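Local coordinates for DNA mimic protein DMP12 (Neisseria meningitidis MC58, PDB 3W1O) that acts as a DNA mimic that binds the dimeric histone-like protein HU and partly keeps it from DNA, probably more as a regulator than as a competitive inhibitor, at residues Glu23-Asp26 with Trp27-Asn31; Ile75-Glu78 with Ser79-Val83; Trp54-Val57 with Ser58-Thr61; Asn100-His103 with Val104-Ala108. All blocks are in the same frame, centred on the assembly; numbering follows the deposited sequence.

Interaction 1: Glu23-Asp26 with Trp27-Asn31; sequences EMID and WAYKN
Residues Glu-23 to Asp-26 hand their four carbonyl oxygens in turn to the amides of Trp-27 to Lys-30, the i to i+4 pattern of an alpha helix; in the straightest of these bonds Tyr-29 N lies 3.0 Å from Ile-25 O, with an N-H...O angle of 169°. One turn apart, Ile-25 and Tyr-29 run side by side in the same direction, and the methyl CG2 of Ile-25 reaches the ring of Tyr-29 at CE2, 3.6 Å away. That methyl stands anti to the backbone N of Ile-25, which turns it along the helix toward the tyrosine. This is the last part of helix 21-30, which lies against the four-stranded antiparallel sheet: the small methyl of Ala-28 allows close approach to Leu-8 and Phe-10, Ile-25 supplies apolar bulk against Phe-10 and Ile-116, and the hydroxyl of Tyr-29 bonds to Asn-6 O. Where the helix ends, the amide of Asn-31 turns back over one face of the Trp-27 indole, ND2 standing 3.1 Å above the ring plane near its rim. The same ND2 gives Trp-27 O a side-chain donor at 2.8 Å (N-H...O 159°), while OD1 is bonded to Gln-33. Aliphatic carbons of Lys-30 lie beside Asp-26 O, CD being 3.4 Å from it.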
loop_
_atom_site.group_PDB
_atom_site.type_symbol
_atom_site.label_atom_id
_atom_site.label_comp_id
_atom_site.label_asym_id
_atom_site.label_seq_id
_atom_site.Cartn_x
_atom_site.Cartn_y
_atom_site.Cartn_z
ATOM N N GLU A 23 5.443 -6.713 -15.346
ATOM C CA GLU A 23 4.409 -7.744 -15.300
ATOM C C GLU A 23 3.671 -7.815 -13.949
ATOM O O GLU A 23 2.477 -8.147 -13.949
ATOM C CB GLU A 23 4.993 -9.110 -15.615
ATOM C CG GLU A 23 5.284 -9.312 -17.070
ATOM C CD GLU A 23 5.813 -10.717 -17.359
ATOM O OE1 GLU A 23 6.883 -10.829 -18.002
ATOM O OE2 GLU A 23 5.163 -11.701 -16.940
ATOM N N MET A 24 4.349 -7.533 -12.826
ATOM C CA MET A 24 3.674 -7.497 -11.501
ATOM C C MET A 24 2.710 -6.322 -11.470
ATOM O O MET A 24 1.598 -6.415 -10.949
ATOM C CB MET A 24 4.647 -7.297 -10.320
ATOM C CG MET A 24 5.569 -8.422 -10.065
ATOM S SD MET A 24 6.863 -8.023 -8.823
ATOM C CE MET A 24 5.910 -8.164 -7.272
ATOM N N ILE A 25 3.156 -5.186 -12.009
ATOM C CA ILE A 25 2.284 -3.980 -12.035
ATOM C C ILE A 25 1.064 -4.252 -12.918
ATOM O O ILE A 25 -0.064 -3.915 -12.545
ATOM C CB ILE A 25 3.020 -2.734 -12.584
ATOM C CG1 ILE A 25 4.252 -2.417 -11.725
ATOM C CG2 ILE A 25 2.079 -1.491 -12.626
ATOM C CD1 ILE A 25 3.916 -2.082 -10.253
ATOM N N ASP A 26 1.306 -4.852 -14.078
ATOM C CA ASP A 26 0.222 -5.238 -14.970
ATOM C C ASP A 26 -0.752 -6.162 -14.244
ATOM O O ASP A 26 -1.942 -5.950 -14.318
ATOM C CB ASP A 26 0.748 -5.934 -16.212
ATOM C CG ASP A 26 1.556 -5.012 -17.124
ATOM O OD1 ASP A 26 1.452 -3.754 -17.034
ATOM O OD2 ASP A 26 2.302 -5.591 -17.953
ATOM N N TRP A 27 -0.234 -7.149 -13.514
ATOM C CA TRP A 27 -1.058 -8.056 -12.723
ATOM C C TRP A 27 -1.936 -7.256 -11.752
ATOM O O TRP A 27 -3.148 -7.515 -11.676
ATOM C CB TRP A 27 -0.217 -9.079 -11.962
ATOM C CG TRP A 27 -1.032 -10.023 -11.143
ATOM C CD1 TRP A 27 -1.498 -11.245 -11.530
ATOM C CD2 TRP A 27 -1.456 -9.833 -9.774
ATOM N NE1 TRP A 27 -2.182 -11.824 -10.496
ATOM C CE2 TRP A 27 -2.188 -10.980 -9.412
ATOM C CE3 TRP A 27 -1.282 -8.791 -8.826
ATOM C CZ2 TRP A 27 -2.777 -11.148 -8.123
ATOM C CZ3 TRP A 27 -1.848 -8.945 -7.544
ATOM C CH2 TRP A 27 -2.602 -10.108 -7.210
ATOM N N ALA A 28 -1.356 -6.278 -11.046
ATOM C CA ALA A 28 -2.123 -5.546 -10.030
ATOM C C ALA A 28 -3.293 -4.795 -10.693
ATOM O O ALA A 28 -4.423 -4.871 -10.207
ATOM C CB ALA A 28 -1.205 -4.589 -9.301
ATOM N N TYR A 29 -3.004 -4.093 -11.797
ATOM C CA TYR A 29 -4.061 -3.317 -12.486
ATOM C C TYR A 29 -5.129 -4.216 -13.053
ATOM O O TYR A 29 -6.287 -3.789 -13.171
ATOM C CB TYR A 29 -3.480 -2.417 -13.586
ATOM C CG TYR A 29 -2.932 -1.129 -13.012
ATOM C CD1 TYR A 29 -3.777 -0.199 -12.384
ATOM C CD2 TYR A 29 -1.569 -0.849 -13.068
ATOM C CE1 TYR A 29 -3.262 0.993 -11.830
ATOM C CE2 TYR A 29 -1.054 0.329 -12.527
ATOM C CZ TYR A 29 -1.886 1.244 -11.919
ATOM O OH TYR A 29 -1.341 2.400 -11.369
ATOM N N LYS A 30 -4.741 -5.450 -13.394
ATOM C CA LYS A 30 -5.697 -6.492 -13.832
ATOM C C LYS A 30 -6.411 -7.249 -12.716
ATOM O O LYS A 30 -7.331 -8.028 -12.998
ATOM C CB LYS A 30 -4.985 -7.542 -14.700
ATOM C CG LYS A 30 -4.650 -7.013 -16.098
ATOM C CD LYS A 30 -3.519 -7.838 -16.719
ATOM C CE LYS A 30 -4.067 -9.001 -17.516
ATOM N NZ LYS A 30 -3.008 -9.447 -18.484
ATOM N N ASN A 31 -5.978 -7.060 -11.471
ATOM C CA ASN A 31 -6.563 -7.789 -10.331
ATOM C C ASN A 31 -6.978 -6.853 -9.225
ATOM O O ASN A 31 -6.734 -7.096 -8.024
ATOM C CB ASN A 31 -5.552 -8.815 -9.826
ATOM C CG ASN A 31 -5.460 -9.996 -10.762
ATOM O OD1 ASN A 31 -6.311 -10.883 -10.691
ATOM N ND2 ASN A 31 -4.489 -9.977 -11.705
#

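Interaction 2: Ile75-Glu78 with Ser79-Val83; sequences IDKE and SILAV
Asp-76 and Ser-79 form the N-terminal cap of helix 77-88: one carboxylate oxygen, Asp-76 OD1, accepts both from Ser-79 OG at 2.9 Å and from Ser-79 N at 3.1 Å. The hydroxyl meets OD1 nearly along its C-O bond, whereas the amide comes from above the carboxylate plane, 51° out of it. The carboxylate turns forward over the first turn, its CG lying between the backbone N and the carbonyl carbon (chi1 68°), and a short acidic side chain suits this N-cap position. Regular helix bonds follow, beginning with Ile-80 N to Asp-76 O at 2.8 Å and then Leu-81 N to Lys-77 O. Apolar packing lies to one side of the cap. Ile-75, at the end of strand 72-75, crosses Ile-80 at a slant, its CG2 methyl 3.5 Å from Ile-80 CG1; both also touch Val-115 of the neighbouring strand, so the turn from strand to helix has an apolar inner side. The extended Lys-77 chain lies alongside Leu-81, CG 4.0 Å from Leu-81 CD1, and both touch Ile-109 of helix 96-111. A carboxylate gripped by two donors at the start of a helix is probably favoured in its charged form, since the amides there present the positive end of the helix dipole.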
loop_
_atom_site.group_PDB
_atom_site.type_symbol
_atom_site.label_atom_id
_atom_site.label_comp_id
_atom_site.label_asym_id
_atom_site.label_seq_id
_atom_site.Cartn_x
_atom_site.Cartn_y
_atom_site.Cartn_z
ATOM N N ILE A 75 8.331 -2.162 -0.183
ATOM C CA ILE A 75 8.309 -2.079 1.298
ATOM C C ILE A 75 8.660 -3.502 1.743
ATOM O O ILE A 75 8.029 -4.456 1.290
ATOM C CB ILE A 75 6.887 -1.651 1.812
ATOM C CG1 ILE A 75 6.510 -0.230 1.322
ATOM C CG2 ILE A 75 6.840 -1.544 3.310
ATOM C CD1 ILE A 75 6.123 -0.112 -0.102
ATOM N N ASP A 76 9.713 -3.637 2.560
ATOM C CA ASP A 76 10.161 -4.927 3.041
ATOM C C ASP A 76 9.452 -5.285 4.362
ATOM O O ASP A 76 8.862 -4.406 4.997
ATOM C CB ASP A 76 11.706 -4.898 3.280
ATOM C CG ASP A 76 12.167 -3.965 4.470
ATOM O OD1 ASP A 76 11.494 -2.979 4.883
ATOM O OD2 ASP A 76 13.286 -4.215 5.000
ATOM N N LYS A 77 9.570 -6.537 4.795
ATOM C CA LYS A 77 8.878 -6.990 6.020
ATOM C C LYS A 77 9.049 -6.043 7.216
ATOM O O LYS A 77 8.088 -5.703 7.877
ATOM C CB LYS A 77 9.305 -8.408 6.420
ATOM C CG LYS A 77 8.572 -8.928 7.639
ATOM C CD LYS A 77 9.121 -10.255 8.103
ATOM C CE LYS A 77 8.185 -10.872 9.128
ATOM N NZ LYS A 77 8.451 -12.346 9.350
ATOM N N GLU A 78 10.281 -5.632 7.510
ATOM C CA GLU A 78 10.503 -4.711 8.631
ATOM C C GLU A 78 9.620 -3.466 8.530
ATOM O O GLU A 78 8.964 -3.073 9.492
ATOM C CB GLU A 78 11.965 -4.238 8.694
ATOM C CG GLU A 78 12.289 -3.514 10.004
ATOM C CD GLU A 78 13.722 -2.955 10.065
ATOM O OE1 GLU A 78 14.568 -3.350 9.229
ATOM O OE2 GLU A 78 13.995 -2.117 10.955
ATOM N N SER A 79 9.643 -2.838 7.353
ATOM C CA SER A 79 8.876 -1.626 7.144
ATOM C C SER A 79 7.362 -1.927 7.087
ATOM O O SER A 79 6.558 -1.102 7.559
ATOM C CB SER A 79 9.331 -0.946 5.855
ATOM O OG SER A 79 10.658 -0.422 6.013
ATOM N N ILE A 80 6.997 -3.067 6.522
ATOM C CA ILE A 80 5.569 -3.493 6.474
ATOM C C ILE A 80 4.980 -3.525 7.889
ATOM O O ILE A 80 3.899 -2.975 8.150
ATOM C CB ILE A 80 5.361 -4.846 5.754
ATOM C CG1 ILE A 80 5.642 -4.707 4.248
ATOM C CG2 ILE A 80 3.902 -5.383 5.905
ATOM C CD1 ILE A 80 5.850 -6.054 3.533
ATOM N N LEU A 81 5.711 -4.167 8.803
ATOM C CA LEU A 81 5.259 -4.274 10.177
ATOM C C LEU A 81 5.212 -2.919 10.827
ATOM O O LEU A 81 4.279 -2.630 11.546
ATOM C CB LEU A 81 6.183 -5.196 10.985
ATOM C CG LEU A 81 5.990 -6.662 10.648
ATOM C CD1 LEU A 81 7.178 -7.502 11.140
ATOM C CD2 LEU A 81 4.661 -7.157 11.235
ATOM N N ALA A 82 6.237 -2.098 10.604
ATOM C CA ALA A 82 6.302 -0.750 11.199
ATOM C C ALA A 82 5.143 0.149 10.693
ATOM O O ALA A 82 4.552 0.885 11.468
ATOM C CB ALA A 82 7.625 -0.098 10.882
ATOM N N VAL A 83 4.851 0.100 9.395
ATOM C CA VAL A 83 3.746 0.913 8.853
ATOM C C VAL A 83 2.434 0.381 9.392
ATOM O O VAL A 83 1.541 1.166 9.797
ATOM C CB VAL A 83 3.740 0.916 7.296
ATOM C CG1 VAL A 83 2.456 1.605 6.746
ATOM C CG2 VAL A 83 4.969 1.712 6.805
#

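Interaction 3: Trp54-Val57 with Ser58-Thr61; sequences WRLV and SEIT
Val-57 and Ser-58, adjacent in the middle of helix 53-61, have the largest shares of this contact, with Glu-59 next. Ser-58 is tied to the preceding turn twice. Its amide bonds to Trp-54 O at 2.7 Å, and its hydroxyl donates to Arg-55 O at 2.6 Å, which satisfies a buried polar group within the helix itself. OG can fold back this far because it stands between its own backbone N and carbonyl carbon (chi1 85°), and the C=O...OG angle of 117° shows it coming to the carbonyl from the side. Val-57 contributes a carbonyl and a branch. Its O accepts from Ile-60 N at 3.0 Å, the donor above the carbonyl plane, and from Thr-61 N at 3.1 Å, the donor in that plane; this pairing of i+3 and i+4 bonds marks a tightening near the helix end. The methyl CG1 of Val-57 crosses Thr-61 obliquely, 4.0 Å from its CG2, while Thr-61 OG1 bonds onward to Asn-63 N. Glu-59 leans its CG over Arg-55 O, at 3.4 Å, and its N-H is divided between Leu-56 O, 3.3 Å from Glu-59 N, and a weak bond to Arg-55 O. The long acidic chain suits this exposed flank, for OE1 forms a salt bridge with Lys-86 of helix 77-88. That helix also receives Ile-60, against Ser-79, Ala-82 and Val-83, while Trp-54 packs on Tyr-48 of helix 42-51.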
loop_
_atom_site.group_PDB
_atom_site.type_symbol
_atom_site.label_atom_id
_atom_site.label_comp_id
_atom_site.label_asym_id
_atom_site.label_seq_id
_atom_site.Cartn_x
_atom_site.Cartn_y
_atom_site.Cartn_z
ATOM N N TRP A 54 -0.503 9.990 4.741
ATOM C CA TRP A 54 0.715 9.716 4.019
ATOM C C TRP A 54 1.881 10.143 4.877
ATOM O O TRP A 54 2.927 9.474 4.901
ATOM C CB TRP A 54 0.735 10.398 2.640
ATOM C CG TRP A 54 -0.537 10.151 1.878
ATOM C CD1 TRP A 54 -1.355 11.097 1.354
ATOM C CD2 TRP A 54 -1.164 8.886 1.617
ATOM N NE1 TRP A 54 -2.454 10.522 0.764
ATOM C CE2 TRP A 54 -2.362 9.158 0.900
ATOM C CE3 TRP A 54 -0.819 7.548 1.893
ATOM C CZ2 TRP A 54 -3.211 8.160 0.463
ATOM C CZ3 TRP A 54 -1.683 6.542 1.445
ATOM C CH2 TRP A 54 -2.856 6.857 0.749
ATOM N N ARG A 55 1.692 11.218 5.633
ATOM C CA ARG A 55 2.721 11.598 6.619
ATOM C C ARG A 55 3.010 10.471 7.632
ATOM O O ARG A 55 4.150 10.237 8.031
ATOM C CB ARG A 55 2.269 12.888 7.341
ATOM C CG ARG A 55 2.393 14.103 6.420
ATOM C CD ARG A 55 1.978 15.386 7.134
ATOM N NE ARG A 55 0.661 15.844 6.697
ATOM C CZ ARG A 55 -0.380 15.923 7.509
ATOM N NH1 ARG A 55 -0.227 15.584 8.777
ATOM N NH2 ARG A 55 -1.575 16.345 7.070
ATOM N N LEU A 56 1.984 9.747 8.044
ATOM C CA LEU A 56 2.168 8.626 8.939
ATOM C C LEU A 56 3.010 7.566 8.292
ATOM O O LEU A 56 3.895 7.011 8.954
ATOM C CB LEU A 56 0.809 8.026 9.321
ATOM C CG LEU A 56 0.378 7.596 10.711
ATOM C CD1 LEU A 56 0.868 8.513 11.869
ATOM C CD2 LEU A 56 -1.133 7.578 10.675
ATOM N N VAL A 57 2.715 7.250 7.023
ATOM C CA VAL A 57 3.490 6.292 6.261
ATOM C C VAL A 57 4.934 6.780 6.125
ATOM O O VAL A 57 5.883 6.017 6.349
ATOM C CB VAL A 57 2.894 6.017 4.871
ATOM C CG1 VAL A 57 3.783 5.056 4.126
ATOM C CG2 VAL A 57 1.498 5.409 5.005
ATOM N N SER A 58 5.089 8.072 5.859
ATOM C CA SER A 58 6.403 8.661 5.621
ATOM C C SER A 58 7.306 8.574 6.857
ATOM O O SER A 58 8.541 8.620 6.741
ATOM C CB SER A 58 6.216 10.120 5.249
ATOM O OG SER A 58 6.124 10.890 6.469
ATOM N N GLU A 59 6.709 8.466 8.038
ATOM C CA GLU A 59 7.492 8.316 9.281
ATOM C C GLU A 59 8.344 7.059 9.275
ATOM O O GLU A 59 9.383 7.044 9.910
ATOM C CB GLU A 59 6.582 8.291 10.496
ATOM C CG GLU A 59 6.007 9.649 10.846
ATOM C CD GLU A 59 5.145 9.627 12.116
ATOM O OE1 GLU A 59 5.303 8.727 12.990
ATOM O OE2 GLU A 59 4.303 10.535 12.231
ATOM N N ILE A 60 7.899 6.011 8.566
ATOM C CA ILE A 60 8.652 4.798 8.398
ATOM C C ILE A 60 9.450 4.806 7.101
ATOM O O ILE A 60 10.595 4.415 7.091
ATOM C CB ILE A 60 7.715 3.495 8.398
ATOM C CG1 ILE A 60 6.854 3.384 9.659
ATOM C CG2 ILE A 60 8.550 2.199 8.159
ATOM C CD1 ILE A 60 7.628 3.659 11.060
ATOM N N THR A 61 8.854 5.233 5.982
ATOM C CA THR A 61 9.499 5.004 4.685
ATOM C C THR A 61 10.380 6.164 4.271
ATOM O O THR A 61 11.227 6.050 3.381
ATOM C CB THR A 61 8.469 4.875 3.601
ATOM O OG1 THR A 61 7.703 6.093 3.578
ATOM C CG2 THR A 61 7.556 3.711 3.866
#

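Interaction 4: Asn100-His103 with Val104-Ala108; sequences NIIH and VLEYA
Among the polar contacts, a water molecule joins His-103 to Glu-106, residues three apart on one flank of helix 96-111. It lies in the plane of the imidazole, at its edge, 2.7 Å from His-103 ND1, and donates to Glu-106 OE1 at 2.6 Å. His-103 ND1 and Glu-106 OE1 are themselves 4.4 Å apart, and the water spans what the pair does not close directly. The other ring nitrogen, NE2, bonds to Glu-35, which leaves the imidazole held through both ring nitrogens and its rotation defined; having two nitrogens to offer is what suits histidine here. In the backbone, Glu-106 N binds Ile-102 O at 2.8 Å with an N-H...O angle of 169°, and Leu-105 N binds Ile-101 O at 3.0 Å. Side-chain packing follows the same i to i+4 spacing. Ile-102 runs beside Glu-106 in a van der Waals contact of methyl with carboxylate, CG2 of Ile-102 lying 3.7 Å from Glu-106 OE2. The apolar contact is on the buried side, where Ile-101 CG2 lies 4.2 Å from Leu-105 CD1. Ile-101, Val-104 and Leu-105 inward, with His-103 and Glu-106 on the more exposed flank, make this an amphipathic alpha helix, packed on helix 77-88 and, through Val-104 and Leu-105, on the sheet.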
loop_
_atom_site.group_PDB
_atom_site.type_symbol
_atom_site.label_atom_id
_atom_site.label_comp_id
_atom_site.label_asym_id
_atom_site.label_seq_id
_atom_site.Cartn_x
_atom_site.Cartn_y
_atom_site.Cartn_z
ATOM N N ASN A 100 -8.084 -1.280 4.549
ATOM C CA ASN A 100 -7.705 -1.964 3.355
ATOM C C ASN A 100 -6.175 -2.015 3.206
ATOM O O ASN A 100 -5.640 -3.023 2.747
ATOM C CB ASN A 100 -8.355 -1.305 2.154
ATOM C CG ASN A 100 -9.840 -1.618 2.074
ATOM O OD1 ASN A 100 -10.279 -2.626 2.624
ATOM N ND2 ASN A 100 -10.595 -0.758 1.438
ATOM N N ILE A 101 -5.512 -0.918 3.557
ATOM C CA ILE A 101 -4.037 -0.891 3.451
ATOM C C ILE A 101 -3.496 -1.849 4.492
ATOM O O ILE A 101 -2.664 -2.714 4.181
ATOM C CB ILE A 101 -3.466 0.530 3.667
ATOM C CG1 ILE A 101 -3.822 1.397 2.465
ATOM C CG2 ILE A 101 -1.936 0.475 3.821
ATOM C CD1 ILE A 101 -3.487 2.909 2.678
ATOM N N ILE A 102 -4.060 -1.785 5.696
ATOM C CA ILE A 102 -3.639 -2.722 6.758
ATOM C C ILE A 102 -3.749 -4.177 6.304
ATOM O O ILE A 102 -2.865 -5.029 6.575
ATOM C CB ILE A 102 -4.416 -2.470 8.067
ATOM C CG1 ILE A 102 -3.945 -1.180 8.746
ATOM C CG2 ILE A 102 -4.260 -3.671 9.018
ATOM C CD1 ILE A 102 -4.939 -0.709 9.891
ATOM N N HIS A 103 -4.823 -4.467 5.581
ATOM C CA HIS A 103 -5.038 -5.836 5.184
ATOM C C HIS A 103 -3.979 -6.337 4.207
ATOM O O HIS A 103 -3.561 -7.518 4.268
ATOM C CB HIS A 103 -6.385 -6.005 4.503
ATOM C CG HIS A 103 -6.707 -7.436 4.276
ATOM N ND1 HIS A 103 -6.989 -8.297 5.319
ATOM C CD2 HIS A 103 -6.675 -8.191 3.152
ATOM C CE1 HIS A 103 -7.172 -9.514 4.836
ATOM N NE2 HIS A 103 -6.989 -9.477 3.524
ATOM N N VAL A 104 -3.620 -5.479 3.244
ATOM C CA VAL A 104 -2.513 -5.826 2.329
ATOM C C VAL A 104 -1.252 -6.094 3.105
ATOM O O VAL A 104 -0.560 -7.070 2.852
ATOM C CB VAL A 104 -2.231 -4.688 1.344
ATOM C CG1 VAL A 104 -0.945 -5.059 0.466
ATOM C CG2 VAL A 104 -3.491 -4.548 0.454
ATOM N N LEU A 105 -0.977 -5.252 4.072
ATOM C CA LEU A 105 0.216 -5.431 4.909
ATOM C C LEU A 105 0.177 -6.783 5.660
ATOM O O LEU A 105 1.131 -7.570 5.623
ATOM C CB LEU A 105 0.382 -4.247 5.875
ATOM C CG LEU A 105 0.469 -2.852 5.208
ATOM C CD1 LEU A 105 0.610 -1.780 6.284
ATOM C CD2 LEU A 105 1.614 -2.774 4.166
ATOM N N GLU A 106 -0.939 -7.080 6.299
ATOM C CA GLU A 106 -1.084 -8.383 6.985
ATOM C C GLU A 106 -0.906 -9.558 6.049
ATOM O O GLU A 106 -0.232 -10.559 6.397
ATOM C CB GLU A 106 -2.457 -8.461 7.692
ATOM C CG GLU A 106 -2.537 -7.490 8.835
ATOM C CD GLU A 106 -3.846 -7.524 9.590
ATOM O OE1 GLU A 106 -4.796 -8.140 9.084
ATOM O OE2 GLU A 106 -3.918 -6.911 10.685
ATOM N N TYR A 107 -1.488 -9.463 4.855
ATOM C CA TYR A 107 -1.422 -10.546 3.922
ATOM C C TYR A 107 0.052 -10.754 3.524
ATOM O O TYR A 107 0.512 -11.898 3.312
ATOM C CB TYR A 107 -2.222 -10.208 2.670
ATOM C CG TYR A 107 -2.388 -11.330 1.686
ATOM C CD1 TYR A 107 -3.570 -12.052 1.599
ATOM C CD2 TYR A 107 -1.356 -11.656 0.792
ATOM C CE1 TYR A 107 -3.749 -13.090 0.649
ATOM C CE2 TYR A 107 -1.517 -12.712 -0.111
ATOM C CZ TYR A 107 -2.692 -13.392 -0.201
ATOM O OH TYR A 107 -2.802 -14.398 -1.118
ATOM N N ALA A 108 0.756 -9.660 3.333
ATOM C CA ALA A 108 2.144 -9.729 2.835
ATOM C C ALA A 108 3.001 -10.326 3.926
ATOM O O ALA A 108 3.929 -11.063 3.634
ATOM C CB ALA A 108 2.664 -8.340 2.484
HETATM O O HOH W 1 -6.860 -7.184 7.775
#

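Each contact is a local stretch of a different helix of one small alpha/beta domain; only interaction 2 also takes in the end of a strand. Interactions 2 and 3 have centres 11 Å apart and meet where Ile-60 CB lies 3.6 Å from Val-83 CG2. Interaction 2 is equally far from interaction 4, centre to centre, and touches it as Ile-80 CG2 comes 3.5 Å from Leu-105 O, which makes helix 77-88 the middle member of the three. Interactions 3 and 4 barely touch, through Trp-54 and Ile-101. Interaction 1 stands apart, its nearest atoms about 7 Å from interaction 4, and is related to the others through the sheet. The bound magnesium ion lies nearest interaction 4, about 7 Å from the Tyr-107 side chain.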